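PDB 2OXB: beta-fructofuranosidase, insoluble isoenzyme CWINV1 from Arabidopsis thaliana, which hydrolyses the terminal non-reducing beta-D-fructofuranoside residues of sucrose and 1-kestose and, to a lower extent, of neokestose and levan. Local coordinates for residues G354-V359 with H510-N515; G407-M412 with V425-F430; I29-Y34 with P116-W121. The protein carries 1 engineered substitution. All coordinates share one frame; numbering follows the deposited sequence.

Contacts 1 and 2 share one sheet of the C-terminal beta-sandwich, whereas contact 3 belongs to the N-terminal five-bladed beta-propeller that carries the active site. The centres of contacts 1 and 2 are about 12 Å apart, where strands 510-515 and 406-415 are neighbours: Phe512 O lies 2.8 Å from Met412 N, a probable hydrogen bond. In sequence, both strands of contact 2 fall between those of contact 1. Contact 3 lies about 44 Å from contact 1 and about 42 Å from contact 2, centre to centre. Its Phe33 side chain is about 9 Å from that of Asp19, an active-site residue, and about 12 Å from the bound fructose; contacts 1 and 2 lie in the other domain.

Contact 1 (G354-V359 with H510-N515); sequences GSRLEV and HLFAFN
Strands 355-359 and 510-515 run antiparallel at 158°, their axes 4.6 Å apart at closest, and pair in one sheet of the GH32 C-terminal beta-sandwich. Leu357 and Ala513 form the central hydrogen-bonded pair: Leu357 N reaches Ala513 O at 2.9 Å in the carbonyl plane, and Ala513 N returns a straighter bond to Leu357 O. Toward Asn515 the ladder is weaker, with the bond from Asn515 N to Ser355 O weak and bent. On the face of Leu357 and Ala513, Val359 CB packs against Leu511 CD2, and strands 344-351 and 521-530 of the other sheet cover these side chains. The face of Arg356 and Phe512 carries two charged chains beside the ring. Arg356 stretches out alongside Phe512, CG lodged between backbone N and carbonyl carbon (chi1 56°), and brings NH1 near ring atom CE1 with guanidinium and ring planes almost perpendicular. Glu358 lays its CG over one face of the same ring. The glutamate chain, CG anti to the backbone N (chi1 173°), extends on to His510, where Glu358 OE2, 4.2 Å from His510 NE2, may favour a protonated imidazole. Glu358 OE2 meets the histidine at the ring edge, 3.0 Å from His510 CD2.

Contact 2 (G407-M412 with V425-F430); sequences GPFGLM and VYFRIF
The Tyr426 ring receives Pro408 CB over one face, 3.8 Å from the centroid and 20° off the ring normal, a CH-pi contact across a beta hairpin of the C-terminal sandwich. At the edge of the Arg428 guanidinium, in its plane, lies Tyr426 CE1; Pro408 CB touches both the tyrosine face and Arg428 NE. The Phe409 ring carries Phe427 CB over one face, offset toward the rim and 4.2 Å from Phe409 CE1, while the two side chains run obliquely across each other. Strands 407-412 and 425-430 are antiparallel. Phe409 and Phe427 make a hydrogen-bonded pair: Phe409 N donates to Phe427 O in the carbonyl plane, whereas Phe427 N, 2.9 Å from Phe409 O, stands above the plane of its carbonyl, 61° out of it. Gly410 and Tyr426 form the non-hydrogen-bonded pair, Gly410 bringing no side chain between the strands; a cis peptide links Gly407 to Pro408. Phe409, Leu411 and Phe427 face strand 473-480 of the opposing sheet, so they belong to the sandwich core, where Phe409 also meets Phe373 edge-to-face. On the other face Tyr426 touches Phe514 of strand 510-515. Tyr426 CG sits between backbone N and carbonyl carbon (chi1 55°), which turns the ring over the proline and leaves Tyr426 CD1 3.6 Å from Pro408 CB.

Contact 3 (I29-Y34 with P116-W121); sequences IYHLFY and PYLREW
Strand 29-36 of the N-terminal beta-propeller turns Ile29, His31 and Phe33 toward the loop 116-121, which leads into strand 121-123 of a separate, four-stranded antiparallel sheet. Ile29 reaches out with CD1, its CG1 anti to the carbonyl carbon (chi1 -66°), and lies alongside Pro116, 3.6 Å from Pro116 CB. The same methyl meets the Tyr117 ring at its edge, near the ring plane, 4.0 Å from Tyr117 CE2, and also touches Pro116 O. Next along the strand, His31 sends its imidazole toward the loop backbone: CE1 comes 3.1 Å from Tyr117 O, while NE2 is 3.6 Å from Leu118 CD1, whose side chain crosses that of His31 at about a right angle. The contact thus joins neighbouring blades of the five-bladed propeller fold through side chains, without a hydrogen bond between the two segments. His50 of adjacent strand 47-53 also lies here: it stacks on Phe33, meets the His31 ring and makes a weak hydrogen bond with Tyr117 O. At the far end Phe33 brings CZ against the indole of Trp121, 3.7 Å from both NE1 and CZ2, with the phenyl and pyrrole planes 85° apart. Leu118, at positive phi, bends the loop, and its carbonyl O receives a weak hydrogen bond of 2.8 Å from Trp121 NE1, bent to 116°.

Contact 1 (G354-V359 with H510-N515)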
loop_
_atom_site.group_PDB
_atom_site.type_symbol
_atom_site.label_atom_id
_atom_site.label_comp_id
_atom_site.label_asym_id
_atom_site.label_seq_id
_atom_site.Cartn_x
_atom_site.Cartn_y
_atom_site.Cartn_z
ATOM N N GLY A 354 -4.027 33.006 -2.483
ATOM C CA GLY A 354 -3.849 32.577 -3.864
ATOM C C GLY A 354 -2.445 32.707 -4.418
ATOM O O GLY A 354 -2.273 32.922 -5.620
ATOM N N SER A 355 -1.446 32.552 -3.556
ATOM C CA SER A 355 -0.060 32.690 -3.973
ATOM C C SER A 355 0.632 31.342 -4.123
ATOM O O SER A 355 0.077 30.310 -3.751
ATOM C CB SER A 355 0.702 33.562 -2.965
ATOM O OG SER A 355 0.942 32.859 -1.761
ATOM N N ARG A 356 1.833 31.355 -4.695
ATOM C CA ARG A 356 2.622 30.140 -4.879
ATOM C C ARG A 356 4.084 30.491 -5.121
ATOM O O ARG A 356 4.405 31.340 -5.957
ATOM C CB ARG A 356 2.096 29.311 -6.054
ATOM C CG ARG A 356 2.039 30.065 -7.359
ATOM C CD ARG A 356 1.591 29.191 -8.527
ATOM N NE ARG A 356 1.539 29.951 -9.780
ATOM C CZ ARG A 356 2.593 30.532 -10.358
ATOM N NH1 ARG A 356 3.796 30.443 -9.803
ATOM N NH2 ARG A 356 2.446 31.209 -11.491
ATOM N N LEU A 357 4.977 29.856 -4.373
ATOM C CA LEU A 357 6.391 30.123 -4.554
ATOM C C LEU A 357 7.024 28.859 -5.114
ATOM O O LEU A 357 6.806 27.753 -4.616
ATOM C CB LEU A 357 7.032 30.537 -3.226
ATOM C CG LEU A 357 7.278 29.485 -2.156
ATOM C CD1 LEU A 357 8.586 28.773 -2.438
ATOM C CD2 LEU A 357 7.335 30.162 -0.798
ATOM N N GLU A 358 7.794 29.018 -6.173
ATOM C CA GLU A 358 8.417 27.863 -6.772
ATOM C C GLU A 358 9.634 27.358 -5.998
ATOM O O GLU A 358 10.299 28.116 -5.282
ATOM C CB GLU A 358 8.787 28.188 -8.214
ATOM C CG GLU A 358 9.592 27.133 -8.907
ATOM C CD GLU A 358 9.577 27.308 -10.407
ATOM O OE1 GLU A 358 9.337 28.452 -10.865
ATOM O OE2 GLU A 358 9.810 26.306 -11.130
ATOM N N VAL A 359 9.883 26.056 -6.122
ATOM C CA VAL A 359 11.020 25.396 -5.488
ATOM C C VAL A 359 11.945 25.117 -6.668
ATOM O O VAL A 359 11.674 24.208 -7.462
ATOM C CB VAL A 359 10.607 24.052 -4.840
ATOM C CG1 VAL A 359 11.737 23.527 -3.958
ATOM C CG2 VAL A 359 9.337 24.226 -4.035
ATOM N N HIS A 510 8.689 21.144 -12.799
ATOM C CA HIS A 510 8.680 22.233 -11.833
ATOM C C HIS A 510 7.869 21.823 -10.610
ATOM O O HIS A 510 6.966 20.988 -10.689
ATOM C CB HIS A 510 8.081 23.505 -12.462
ATOM C CG HIS A 510 8.836 24.018 -13.656
ATOM N ND1 HIS A 510 9.064 23.258 -14.785
ATOM C CD2 HIS A 510 9.381 25.233 -13.911
ATOM C CE1 HIS A 510 9.713 23.981 -15.680
ATOM N NE2 HIS A 510 9.918 25.182 -15.175
ATOM N N LEU A 511 8.201 22.415 -9.471
ATOM C CA LEU A 511 7.512 22.117 -8.218
ATOM C C LEU A 511 6.835 23.413 -7.817
ATOM O O LEU A 511 7.186 24.473 -8.334
ATOM C CB LEU A 511 8.529 21.691 -7.155
ATOM C CG LEU A 511 8.053 20.790 -6.018
ATOM C CD1 LEU A 511 7.374 19.544 -6.588
ATOM C CD2 LEU A 511 9.244 20.409 -5.155
ATOM N N PHE A 512 5.878 23.344 -6.902
ATOM C CA PHE A 512 5.174 24.548 -6.501
ATOM C C PHE A 512 4.492 24.435 -5.163
ATOM O O PHE A 512 3.789 23.463 -4.892
ATOM C CB PHE A 512 4.119 24.920 -7.548
ATOM C CG PHE A 512 4.671 25.645 -8.742
ATOM C CD1 PHE A 512 4.961 27.012 -8.668
ATOM C CD2 PHE A 512 4.920 24.960 -9.937
ATOM C CE1 PHE A 512 5.490 27.688 -9.760
ATOM C CE2 PHE A 512 5.451 25.619 -11.036
ATOM C CZ PHE A 512 5.738 26.991 -10.952
ATOM N N ALA A 513 4.693 25.440 -4.321
ATOM C CA ALA A 513 4.043 25.449 -3.028
ATOM C C ALA A 513 2.967 26.496 -3.177
ATOM O O ALA A 513 3.275 27.669 -3.368
ATOM C CB ALA A 513 5.021 25.837 -1.951
ATOM N N PHE A 514 1.705 26.081 -3.113
ATOM C CA PHE A 514 0.618 27.043 -3.270
ATOM C C PHE A 514 -0.382 27.158 -2.111
ATOM O O PHE A 514 -0.289 26.467 -1.094
ATOM C CB PHE A 514 -0.141 26.779 -4.581
ATOM C CG PHE A 514 -0.887 25.474 -4.611
ATOM C CD1 PHE A 514 -1.797 25.208 -5.629
ATOM C CD2 PHE A 514 -0.698 24.517 -3.618
ATOM C CE1 PHE A 514 -2.512 24.010 -5.649
ATOM C CE2 PHE A 514 -1.408 23.317 -3.630
ATOM C CZ PHE A 514 -2.316 23.065 -4.645
ATOM N N ASN A 515 -1.332 28.067 -2.297
ATOM C CA ASN A 515 -2.388 28.371 -1.343
ATOM C C ASN A 515 -3.295 29.337 -2.086
ATOM O O ASN A 515 -3.079 30.543 -2.063
ATOM C CB ASN A 515 -1.805 29.039 -0.088
ATOM C CG ASN A 515 -2.863 29.730 0.761
ATOM O OD1 ASN A 515 -3.926 29.166 1.055
ATOM N ND2 ASN A 515 -2.570 30.958 1.168
#

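Contact 2 (G407-M412 with V425-F430)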
loop_
_atom_site.group_PDB
_atom_site.type_symbol
_atom_site.label_atom_id
_atom_site.label_comp_id
_atom_site.label_asym_id
_atom_site.label_seq_id
_atom_site.Cartn_x
_atom_site.Cartn_y
_atom_site.Cartn_z
ATOM N N GLY A 407 -7.874 26.946 3.148
ATOM C CA GLY A 407 -7.634 26.018 2.063
ATOM C C GLY A 407 -8.188 26.586 0.779
ATOM O O GLY A 407 -8.982 27.524 0.814
ATOM N N PRO A 408 -7.817 26.002 -0.372
ATOM C CA PRO A 408 -6.903 24.854 -0.472
ATOM C C PRO A 408 -5.407 25.220 -0.533
ATOM O O PRO A 408 -5.020 26.174 -1.215
ATOM C CB PRO A 408 -7.382 24.170 -1.741
ATOM C CG PRO A 408 -7.695 25.366 -2.621
ATOM C CD PRO A 408 -8.403 26.327 -1.689
ATOM N N PHE A 409 -4.576 24.452 0.176
ATOM C CA PHE A 409 -3.140 24.706 0.206
ATOM C C PHE A 409 -2.267 23.473 0.424
ATOM O O PHE A 409 -2.367 22.794 1.440
ATOM C CB PHE A 409 -2.810 25.773 1.264
ATOM C CG PHE A 409 -2.965 25.316 2.708
ATOM C CD1 PHE A 409 -1.958 24.602 3.349
ATOM C CD2 PHE A 409 -4.088 25.685 3.452
ATOM C CE1 PHE A 409 -2.069 24.276 4.704
ATOM C CE2 PHE A 409 -4.195 25.358 4.805
ATOM C CZ PHE A 409 -3.188 24.656 5.436
ATOM N N GLY A 410 -1.395 23.195 -0.540
ATOM C CA GLY A 410 -0.514 22.045 -0.440
ATOM C C GLY A 410 0.611 22.131 -1.455
ATOM O O GLY A 410 1.290 23.152 -1.556
ATOM N N LEU A 411 0.793 21.073 -2.233
ATOM C CA LEU A 411 1.863 21.043 -3.223
ATOM C C LEU A 411 1.414 20.832 -4.652
ATOM O O LEU A 411 0.342 20.292 -4.907
ATOM C CB LEU A 411 2.853 19.927 -2.882
ATOM C CG LEU A 411 3.694 20.062 -1.617
ATOM C CD1 LEU A 411 4.451 18.758 -1.350
ATOM C CD2 LEU A 411 4.657 21.236 -1.798
ATOM N N MET A 412 2.249 21.279 -5.582
ATOM C CA MET A 412 2.013 21.069 -7.006
ATOM C C MET A 412 3.310 20.438 -7.510
ATOM O O MET A 412 4.371 21.077 -7.527
ATOM C CB MET A 412 1.746 22.378 -7.743
ATOM C CG MET A 412 0.591 23.174 -7.183
ATOM S SD MET A 412 -0.137 24.277 -8.414
ATOM C CE MET A 412 0.646 25.788 -8.018
ATOM N N VAL A 425 -1.677 18.142 -4.478
ATOM C CA VAL A 425 -2.067 17.543 -3.217
ATOM C C VAL A 425 -2.071 18.708 -2.230
ATOM O O VAL A 425 -1.122 19.498 -2.181
ATOM C CB VAL A 425 -1.051 16.496 -2.775
ATOM C CG1 VAL A 425 -1.382 16.001 -1.385
ATOM C CG2 VAL A 425 -1.039 15.348 -3.778
ATOM N N TYR A 426 -3.135 18.829 -1.450
ATOM C CA TYR A 426 -3.218 19.929 -0.514
ATOM C C TYR A 426 -4.120 19.615 0.662
ATOM O O TYR A 426 -4.611 18.495 0.802
ATOM C CB TYR A 426 -3.725 21.160 -1.253
ATOM C CG TYR A 426 -5.037 20.929 -1.959
ATOM C CD1 TYR A 426 -6.220 20.810 -1.239
ATOM C CD2 TYR A 426 -5.095 20.810 -3.343
ATOM C CE1 TYR A 426 -7.431 20.581 -1.874
ATOM C CE2 TYR A 426 -6.307 20.574 -3.998
ATOM C CZ TYR A 426 -7.472 20.461 -3.253
ATOM O OH TYR A 426 -8.675 20.229 -3.881
ATOM N N PHE A 427 -4.328 20.631 1.493
ATOM C CA PHE A 427 -5.158 20.548 2.690
ATOM C C PHE A 427 -6.285 21.572 2.669
ATOM O O PHE A 427 -6.209 22.579 1.962
ATOM C CB PHE A 427 -4.326 20.833 3.936
ATOM C CG PHE A 427 -3.374 19.740 4.296
ATOM C CD1 PHE A 427 -3.854 18.496 4.702
ATOM C CD2 PHE A 427 -1.997 19.956 4.259
ATOM C CE1 PHE A 427 -2.982 17.483 5.070
ATOM C CE2 PHE A 427 -1.110 18.945 4.628
ATOM C CZ PHE A 427 -1.606 17.706 5.033
ATOM N N ARG A 428 -7.322 21.296 3.463
ATOM C CA ARG A 428 -8.487 22.168 3.648
ATOM C C ARG A 428 -8.965 21.940 5.082
ATOM O O ARG A 428 -9.273 20.816 5.459
ATOM C CB ARG A 428 -9.602 21.797 2.692
ATOM C CG ARG A 428 -9.453 22.331 1.305
ATOM C CD ARG A 428 -10.198 21.408 0.385
ATOM N NE ARG A 428 -10.358 21.943 -0.953
ATOM C CZ ARG A 428 -11.382 22.687 -1.325
ATOM N NH1 ARG A 428 -12.333 22.980 -0.453
ATOM N NH2 ARG A 428 -11.459 23.117 -2.571
ATOM N N ILE A 429 -9.012 23.003 5.881
ATOM C CA ILE A 429 -9.440 22.889 7.276
ATOM C C ILE A 429 -10.837 23.466 7.498
ATOM O O ILE A 429 -11.150 24.575 7.072
ATOM C CB ILE A 429 -8.480 23.639 8.259
ATOM C CG1 ILE A 429 -7.030 23.175 8.083
ATOM C CG2 ILE A 429 -8.952 23.439 9.695
ATOM C CD1 ILE A 429 -6.781 21.718 8.376
ATOM N N PHE A 430 -11.664 22.704 8.192
ATOM C CA PHE A 430 -13.004 23.135 8.511
ATOM C C PHE A 430 -13.258 22.768 9.964
ATOM O O PHE A 430 -12.463 22.050 10.579
ATOM C CB PHE A 430 -14.019 22.440 7.607
ATOM C CG PHE A 430 -13.852 22.768 6.152
ATOM C CD1 PHE A 430 -13.954 24.084 5.710
ATOM C CD2 PHE A 430 -13.586 21.765 5.225
ATOM C CE1 PHE A 430 -13.793 24.399 4.369
ATOM C CE2 PHE A 430 -13.423 22.068 3.882
ATOM C CZ PHE A 430 -13.527 23.389 3.449
#

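Contact 3 (I29-Y34 with P116-W121)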
loop_
_atom_site.group_PDB
_atom_site.type_symbol
_atom_site.label_atom_id
_atom_site.label_comp_id
_atom_site.label_asym_id
_atom_site.label_seq_id
_atom_site.Cartn_x
_atom_site.Cartn_y
_atom_site.Cartn_z
ATOM N N ILE A 29 19.200 -11.157 4.108
ATOM C CA ILE A 29 18.823 -10.802 2.742
ATOM C C ILE A 29 17.304 -10.814 2.536
ATOM O O ILE A 29 16.641 -11.832 2.732
ATOM C CB ILE A 29 19.503 -11.756 1.726
ATOM C CG1 ILE A 29 21.021 -11.539 1.763
ATOM C CG2 ILE A 29 18.944 -11.525 0.329
ATOM C CD1 ILE A 29 21.819 -12.556 0.975
ATOM N N TYR A 30 16.762 -9.670 2.142
ATOM C CA TYR A 30 15.338 -9.547 1.902
ATOM C C TYR A 30 14.996 -10.223 0.583
ATOM O O TYR A 30 15.866 -10.470 -0.264
ATOM C CB TYR A 30 14.931 -8.066 1.863
ATOM C CG TYR A 30 15.218 -7.326 3.156
ATOM C CD1 TYR A 30 14.466 -7.581 4.307
ATOM C CD2 TYR A 30 16.283 -6.427 3.248
ATOM C CE1 TYR A 30 14.769 -6.969 5.519
ATOM C CE2 TYR A 30 16.602 -5.809 4.454
ATOM C CZ TYR A 30 15.845 -6.085 5.592
ATOM O OH TYR A 30 16.174 -5.518 6.810
ATOM N N HIS A 31 13.718 -10.530 0.416
ATOM C CA HIS A 31 13.250 -11.178 -0.797
ATOM C C HIS A 31 11.927 -10.555 -1.244
ATOM O O HIS A 31 11.138 -10.082 -0.426
ATOM C CB HIS A 31 13.066 -12.684 -0.544
ATOM C CG HIS A 31 14.351 -13.443 -0.382
ATOM N ND1 HIS A 31 15.250 -13.618 -1.415
ATOM C CD2 HIS A 31 14.863 -14.119 0.677
ATOM C CE1 HIS A 31 16.255 -14.371 -1.003
ATOM N NE2 HIS A 31 16.045 -14.689 0.262
ATOM N N LEU A 32 11.719 -10.529 -2.553
ATOM C CA LEU A 32 10.490 -10.022 -3.145
ATOM C C LEU A 32 10.212 -10.836 -4.387
ATOM O O LEU A 32 11.064 -10.977 -5.275
ATOM C CB LEU A 32 10.579 -8.549 -3.569
ATOM C CG LEU A 32 9.364 -8.072 -4.411
ATOM C CD1 LEU A 32 8.153 -7.892 -3.531
ATOM C CD2 LEU A 32 9.658 -6.748 -5.099
ATOM N N PHE A 33 9.016 -11.395 -4.429
ATOM C CA PHE A 33 8.592 -12.153 -5.582
ATOM C C PHE A 33 7.430 -11.293 -6.047
ATOM O O PHE A 33 7.261 -10.181 -5.547
ATOM C CB PHE A 33 8.132 -13.556 -5.165
ATOM C CG PHE A 33 9.177 -14.350 -4.416
ATOM C CD1 PHE A 33 10.201 -14.998 -5.086
ATOM C CD2 PHE A 33 9.128 -14.455 -3.029
ATOM C CE1 PHE A 33 11.155 -15.738 -4.383
ATOM C CE2 PHE A 33 10.085 -15.194 -2.327
ATOM C CZ PHE A 33 11.092 -15.832 -3.008
ATOM N N TYR A 34 6.650 -11.783 -7.003
ATOM C CA TYR A 34 5.506 -11.038 -7.502
ATOM C C TYR A 34 4.928 -11.621 -8.773
ATOM O O TYR A 34 5.561 -12.426 -9.459
ATOM C CB TYR A 34 5.857 -9.564 -7.746
ATOM C CG TYR A 34 7.020 -9.338 -8.676
ATOM C CD1 TYR A 34 8.338 -9.444 -8.233
ATOM C CD2 TYR A 34 6.804 -8.993 -9.999
ATOM C CE1 TYR A 34 9.407 -9.201 -9.093
ATOM C CE2 TYR A 34 7.863 -8.750 -10.863
ATOM C CZ TYR A 34 9.152 -8.853 -10.411
ATOM O OH TYR A 34 10.163 -8.612 -11.306
ATOM N N PRO A 116 21.986 -18.073 0.023
ATOM C CA PRO A 116 21.410 -16.845 0.573
ATOM C C PRO A 116 20.472 -16.149 -0.409
ATOM O O PRO A 116 19.883 -15.118 -0.090
ATOM C CB PRO A 116 22.642 -16.010 0.886
ATOM C CG PRO A 116 23.560 -16.377 -0.243
ATOM C CD PRO A 116 23.413 -17.882 -0.299
ATOM N N TYR A 117 20.333 -16.718 -1.601
ATOM C CA TYR A 117 19.476 -16.124 -2.612
ATOM C C TYR A 117 18.152 -16.858 -2.792
ATOM O O TYR A 117 17.177 -16.263 -3.247
ATOM C CB TYR A 117 20.218 -16.041 -3.949
ATOM C CG TYR A 117 21.395 -15.081 -3.951
ATOM C CD1 TYR A 117 22.137 -14.864 -5.111
ATOM C CD2 TYR A 117 21.765 -14.389 -2.797
ATOM C CE1 TYR A 117 23.217 -13.986 -5.126
ATOM C CE2 TYR A 117 22.844 -13.510 -2.797
ATOM C CZ TYR A 117 23.565 -13.313 -3.965
ATOM O OH TYR A 117 24.633 -12.442 -3.965
ATOM N N LEU A 118 18.118 -18.138 -2.428
ATOM C CA LEU A 118 16.902 -18.952 -2.540
ATOM C C LEU A 118 16.233 -18.819 -3.915
ATOM O O LEU A 118 15.018 -18.639 -4.008
ATOM C CB LEU A 118 15.892 -18.553 -1.447
ATOM C CG LEU A 118 16.251 -18.688 0.037
ATOM C CD1 LEU A 118 15.134 -18.126 0.904
ATOM C CD2 LEU A 118 16.492 -20.145 0.375
ATOM N N ARG A 119 17.030 -18.925 -4.975
ATOM C CA ARG A 119 16.518 -18.797 -6.332
ATOM C C ARG A 119 15.812 -20.042 -6.859
ATOM O O ARG A 119 14.954 -19.938 -7.734
ATOM C CB ARG A 119 17.642 -18.389 -7.291
ATOM C CG ARG A 119 18.553 -19.507 -7.747
ATOM C CD ARG A 119 19.686 -18.919 -8.566
ATOM N NE ARG A 119 20.581 -18.127 -7.727
ATOM C CZ ARG A 119 21.377 -18.655 -6.801
ATOM N NH1 ARG A 119 21.383 -19.970 -6.608
ATOM N NH2 ARG A 119 22.162 -17.877 -6.064
ATOM N N GLU A 120 16.158 -21.219 -6.354
ATOM C CA GLU A 120 15.475 -22.425 -6.821
ATOM C C GLU A 120 14.495 -22.977 -5.791
ATOM O O GLU A 120 14.899 -23.475 -4.743
ATOM C CB GLU A 120 16.479 -23.512 -7.215
ATOM C CG GLU A 120 17.190 -23.248 -8.527
ATOM C CD GLU A 120 17.977 -24.442 -9.009
ATOM O OE1 GLU A 120 17.406 -25.298 -9.727
ATOM O OE2 GLU A 120 19.172 -24.537 -8.653
ATOM N N TRP A 121 13.204 -22.884 -6.092
ATOM C CA TRP A 121 12.195 -23.381 -5.167
ATOM C C TRP A 121 11.660 -24.759 -5.508
ATOM O O TRP A 121 11.285 -25.041 -6.649
ATOM C CB TRP A 121 11.028 -22.397 -5.037
ATOM C CG TRP A 121 11.387 -21.183 -4.240
ATOM C CD1 TRP A 121 12.190 -20.152 -4.636
ATOM C CD2 TRP A 121 10.994 -20.892 -2.888
ATOM N NE1 TRP A 121 12.323 -19.234 -3.616
ATOM C CE2 TRP A 121 11.601 -19.661 -2.532
ATOM C CE3 TRP A 121 10.191 -21.549 -1.944
ATOM C CZ2 TRP A 121 11.427 -19.073 -1.270
ATOM C CZ3 TRP A 121 10.019 -20.965 -0.687
ATOM C CH2 TRP A 121 10.637 -19.737 -0.363
#